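Side-chain contact in CigR Protein (Salmonella enterica subsp. enterica serovar Typhimurium, PDB 4EW5), which is a putative inner membrane protein of unknown molecular function, represented here by its C-terminal domain: residues L83-L86 with V91-I94. Residues are numbered along the deposited sequence; the frame is centred on the assembly and turned at random.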
# COMPACT_ATOMS: atom_id res chain seq x y z
N LEU A 83 4.77 12.35 -2.19
CA LEU A 83 3.95 12.84 -3.22
C LEU A 83 3.67 14.32 -2.87
O LEU A 83 3.18 14.64 -1.76
CB LEU A 83 2.60 12.15 -3.22
CG LEU A 83 1.62 12.47 -4.36
CD1 LEU A 83 2.13 12.00 -5.74
CD2 LEU A 83 0.24 11.91 -4.12
N ILE A 84 3.81 15.17 -3.87
CA ILE A 84 3.78 16.62 -3.64
C ILE A 84 2.90 17.23 -4.72
O ILE A 84 3.03 16.86 -5.90
CB ILE A 84 5.23 17.15 -3.72
CG1 ILE A 84 6.00 16.69 -2.50
CG2 ILE A 84 5.32 18.64 -3.76
CD1 ILE A 84 7.50 16.99 -2.54
N ALA A 85 1.99 18.11 -4.32
CA ALA A 85 1.20 18.87 -5.28
C ALA A 85 2.08 19.81 -6.10
O ALA A 85 2.94 20.54 -5.56
CB ALA A 85 0.13 19.70 -4.56
N LEU A 86 1.88 19.78 -7.41
CA LEU A 86 2.65 20.60 -8.29
C LEU A 86 2.32 22.04 -7.97
O LEU A 86 1.21 22.36 -7.60
CB LEU A 86 2.34 20.32 -9.76
CG LEU A 86 2.90 18.97 -10.27
CD1 LEU A 86 2.42 18.83 -11.74
CD2 LEU A 86 4.41 18.82 -10.19
N VAL A 91 2.67 18.78 0.62
CA VAL A 91 2.98 17.41 0.88
C VAL A 91 1.66 16.65 1.03
O VAL A 91 0.81 16.99 1.86
CB VAL A 91 3.92 17.25 2.05
CG1 VAL A 91 4.04 15.78 2.46
CG2 VAL A 91 5.30 17.86 1.72
N THR A 92 1.55 15.58 0.28
CA THR A 92 0.30 14.86 0.12
C THR A 92 0.34 13.41 0.65
O THR A 92 -0.68 12.85 1.10
CB THR A 92 -0.13 14.95 -1.38
OG1 THR A 92 -0.24 16.34 -1.70
CG2 THR A 92 -1.49 14.29 -1.65
N ALA A 93 1.48 12.77 0.59
CA ALA A 93 1.67 11.44 1.14
C ALA A 93 3.12 11.31 1.35
O ALA A 93 3.88 11.91 0.58
CB ALA A 93 1.19 10.33 0.19
N ILE A 94 3.49 10.60 2.41
CA ILE A 94 4.84 10.44 2.80
C ILE A 94 5.04 8.93 3.08
O ILE A 94 4.32 8.33 3.86
CB ILE A 94 5.17 11.19 4.11
CG1 ILE A 94 4.89 12.69 3.98
CG2 ILE A 94 6.63 10.96 4.55
CD1 ILE A 94 4.75 13.34 5.35
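A classic beta bulge in the hairpin of strands 80-85 and 91-95 sets this contact: Thr-92 and Ala-93 both stand opposite Leu-83. The carbonyl oxygen of Leu-83 takes bonds from both bulge residues of the partner strand. The backbone N of Thr-92 reaches Leu-83 O at 2.8 Å, nearly in line with the C=O bond (165° at the oxygen), while the N of Ala-93 adds a weak second bond to the same atom at 3.5 Å. In return, Leu-83 N donates to Ala-93 O at 2.9 Å. The extra residue turns the side chain of Thr-92 toward the neighbouring strand, onto the same side of the sheet as Leu-83 and Ala-93. There Leu-83 has CG anti to its own nitrogen (chi1 -175°), which carries CD2 to within 3.8 Å of Thr-92 CG2, the two side chains crossing at a slant. Beneath them, CB of Leu-83 and CB of Ala-93 meet at 4.1 Å. Thr-92 OG1 lies beside its own backbone N (chi1 -58°) and hydrogen-bonds to Val-90 O. In this antiparallel sheet, strand 72-77 flanks 80-85 on the side away from 91-95, and its Tyr-72 touches both Leu-83 and Thr-92. Pro-8 of the second subunit packs on the same two residues, so this face forms part of the dimer contact. On the other face, Ile-84 CG1 rests 4.4 Å from Val-91 CG2 in a non-hydrogen-bonded pair, with Leu-49 from a loop touching both.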